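PDB 6G6O: Ika8 from Synthetic construct, which is a computationally designed, symmetrical eight-bladed beta-propeller of WD40 type, probably without a natural function. Local coordinates for residues A[115-120]-A[132-137]. Sequence-based numbering, arbitrary orientation.
Sequences GTIKVW and DGHQSE
Gly-115 and His-134 are joined by the one hydrogen bond between the two segments. His-134 N donates to Gly-115 O at 3.0 Å. The bond is almost straight, 176° at the hydrogen. The donor stands above the carbonyl plane, 36° out of it. Gly-115 O also lies 2.8 Å from Asp-132 O; both are acceptors, so this is a close approach and not a bond.

Two CA-H...O contacts add to the backbone pairing. Gly-115 CA faces His-134 O at 3.2 Å, and the longer one runs from Thr-116 CA to Asp-132 O. Gly-115 CA also comes within 3.1 Å of Ser-136 O. This face of Gly-115 has no room for a side chain: a CB would collide with His-134 O. Its positive phi also suits glycine. Gly-133 turns its CA to Gly-115 O and Ile-117 CD1, which together leave no room for a CB; here too phi is positive.

The fold is a WD40-type beta-propeller, built of four-stranded antiparallel blades. Residues 115-120 enter strand 117-121 of one blade. Residues 132-137 leave its neighbouring strand 127-131 and cross to strand 138-144, the first strand of the next blade. Gly-133 and His-134 are the GH dipeptide of the next WD repeat.

The main side-chain contact is apolar. CG1 of Ile-117 lies anti to the carbonyl carbon, and the extended second torsion (chi2 169°) sets CD1 at the edge of the His-134 ring. CD1 lies in the ring plane, 3.6 Å from His-134 CD2, and it also touches Gly-133 CA.

Both ring nitrogens of His-134 are bonded within the next blade, NE2 to Ser-150 OG and ND1 to Thr-156 OG1. These two bonds fix the rotation of the ring. The bond to Ser-150 is consistent with the side-chain hydrogen-bond network of WD40 repeats. Thr-116 points away from residues 132-137, and its OG1 bonds to Asp-114 OD1 and His-94 ND1.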
loop_
_atom_site.group_PDB
_atom_site.type_symbol
_atom_site.label_atom_id
_atom_site.label_comp_id
_atom_site.label_asym_id
_atom_site.label_seq_id
_atom_site.Cartn_x
_atom_site.Cartn_y
_atom_site.Cartn_z
ATOM N N GLY A 115 -11.112 2.596 -13.465
ATOM C CA GLY A 115 -11.302 1.169 -13.339
ATOM C C GLY A 115 -10.397 0.330 -14.208
ATOM O O GLY A 115 -10.361 -0.893 -14.034
ATOM N N THR A 116 -9.659 0.945 -15.126
ATOM C CA THR A 116 -8.829 0.188 -16.050
ATOM C C THR A 116 -7.628 -0.414 -15.337
ATOM O O THR A 116 -7.060 0.187 -14.420
ATOM C CB THR A 116 -8.361 1.084 -17.196
ATOM O OG1 THR A 116 -7.900 2.334 -16.670
ATOM C CG2 THR A 116 -9.503 1.340 -18.168
ATOM N N ILE A 117 -7.246 -1.614 -15.762
ATOM C CA ILE A 117 -6.079 -2.313 -15.242
ATOM C C ILE A 117 -5.200 -2.700 -16.419
ATOM O O ILE A 117 -5.670 -3.350 -17.360
ATOM C CB ILE A 117 -6.470 -3.560 -14.429
ATOM C CG1 ILE A 117 -7.476 -3.202 -13.338
ATOM C CG2 ILE A 117 -5.239 -4.204 -13.823
ATOM C CD1 ILE A 117 -8.100 -4.405 -12.680
ATOM N N LYS A 118 -3.936 -2.301 -16.374
ATOM C CA LYS A 118 -2.994 -2.592 -17.442
ATOM C C LYS A 118 -1.812 -3.373 -16.889
ATOM O O LYS A 118 -1.433 -3.216 -15.725
ATOM C CB LYS A 118 -2.506 -1.311 -18.127
ATOM C CG LYS A 118 -3.577 -0.601 -18.943
ATOM C CD LYS A 118 -2.971 0.488 -19.808
ATOM C CE LYS A 118 -4.038 1.274 -20.549
ATOM N NZ LYS A 118 -3.433 2.295 -21.448
ATOM N N VAL A 119 -1.238 -4.221 -17.738
ATOM C CA VAL A 119 -0.128 -5.093 -17.377
ATOM C C VAL A 119 1.023 -4.793 -18.322
ATOM O O VAL A 119 0.875 -4.914 -19.546
ATOM C CB VAL A 119 -0.525 -6.575 -17.443
ATOM C CG1 VAL A 119 0.704 -7.458 -17.354
ATOM C CG2 VAL A 119 -1.509 -6.910 -16.336
ATOM N N TRP A 120 2.166 -4.408 -17.762
ATOM C CA TRP A 120 3.320 -3.998 -18.544
ATOM C C TRP A 120 4.472 -4.975 -18.351
ATOM O O TRP A 120 4.566 -5.674 -17.339
ATOM C CB TRP A 120 3.781 -2.585 -18.163
ATOM C CG TRP A 120 2.670 -1.586 -18.036
ATOM C CD1 TRP A 120 1.944 -1.306 -16.915
ATOM C CD2 TRP A 120 2.169 -0.723 -19.064
ATOM N NE1 TRP A 120 1.017 -0.327 -17.182
ATOM C CE2 TRP A 120 1.135 0.048 -18.495
ATOM C CE3 TRP A 120 2.491 -0.530 -20.411
ATOM C CZ2 TRP A 120 0.422 0.997 -19.225
ATOM C CZ3 TRP A 120 1.782 0.412 -21.134
ATOM C CH2 TRP A 120 0.759 1.162 -20.541
ATOM N N ASP A 132 -10.623 -3.483 -19.278
ATOM C CA ASP A 132 -11.413 -2.471 -18.590
ATOM C C ASP A 132 -11.472 -2.719 -17.090
ATOM O O ASP A 132 -11.702 -1.775 -16.327
ATOM C CB ASP A 132 -12.827 -2.428 -19.171
ATOM C CG ASP A 132 -12.834 -2.191 -20.668
ATOM O OD1 ASP A 132 -12.453 -1.081 -21.097
ATOM O OD2 ASP A 132 -13.213 -3.117 -21.414
ATOM N N GLY A 133 -11.271 -3.961 -16.656
ATOM C CA GLY A 133 -11.231 -4.285 -15.244
ATOM C C GLY A 133 -12.526 -4.008 -14.510
ATOM O O GLY A 133 -13.465 -4.808 -14.562
ATOM N N HIS A 134 -12.587 -2.872 -13.826
ATOM C CA HIS A 134 -13.730 -2.507 -13.005
ATOM C C HIS A 134 -14.437 -1.291 -13.587
ATOM O O HIS A 134 -13.858 -0.503 -14.338
ATOM C CB HIS A 134 -13.297 -2.214 -11.563
ATOM C CG HIS A 134 -12.524 -3.326 -10.923
ATOM N ND1 HIS A 134 -13.042 -4.105 -9.912
ATOM C CD2 HIS A 134 -11.272 -3.787 -11.149
ATOM C CE1 HIS A 134 -12.143 -4.999 -9.543
ATOM N NE2 HIS A 134 -11.060 -4.829 -10.279
ATOM N N GLN A 135 -15.717 -1.157 -13.232
ATOM C CA GLN A 135 -16.483 0.055 -13.496
ATOM C C GLN A 135 -16.409 1.037 -12.338
ATOM O O GLN A 135 -17.361 1.791 -12.097
ATOM C CB GLN A 135 -17.938 -0.297 -13.806
ATOM C CG GLN A 135 -18.128 -1.075 -15.095
ATOM C CD GLN A 135 -19.589 -1.231 -15.459
ATOM O OE1 GLN A 135 -20.311 -2.020 -14.850
ATOM N NE2 GLN A 135 -20.035 -0.474 -16.455
ATOM N N SER A 136 -15.296 1.035 -11.610
ATOM C CA SER A 136 -15.123 1.861 -10.426
ATOM C C SER A 136 -13.633 2.002 -10.172
ATOM O O SER A 136 -12.826 1.200 -10.649
ATOM C CB SER A 136 -15.829 1.252 -9.210
ATOM O OG SER A 136 -15.875 2.164 -8.127
ATOM N N GLU A 137 -13.281 3.032 -9.407
ATOM C CA GLU A 137 -11.882 3.318 -9.118
ATOM C C GLU A 137 -11.217 2.128 -8.441
ATOM O O GLU A 137 -11.689 1.644 -7.409
ATOM C CB GLU A 137 -11.780 4.558 -8.233
ATOM C CG GLU A 137 -10.360 4.958 -7.893
ATOM C CD GLU A 137 -10.301 6.192 -7.024
ATOM O OE1 GLU A 137 -9.539 6.184 -6.034
ATOM O OE2 GLU A 137 -11.021 7.166 -7.328
#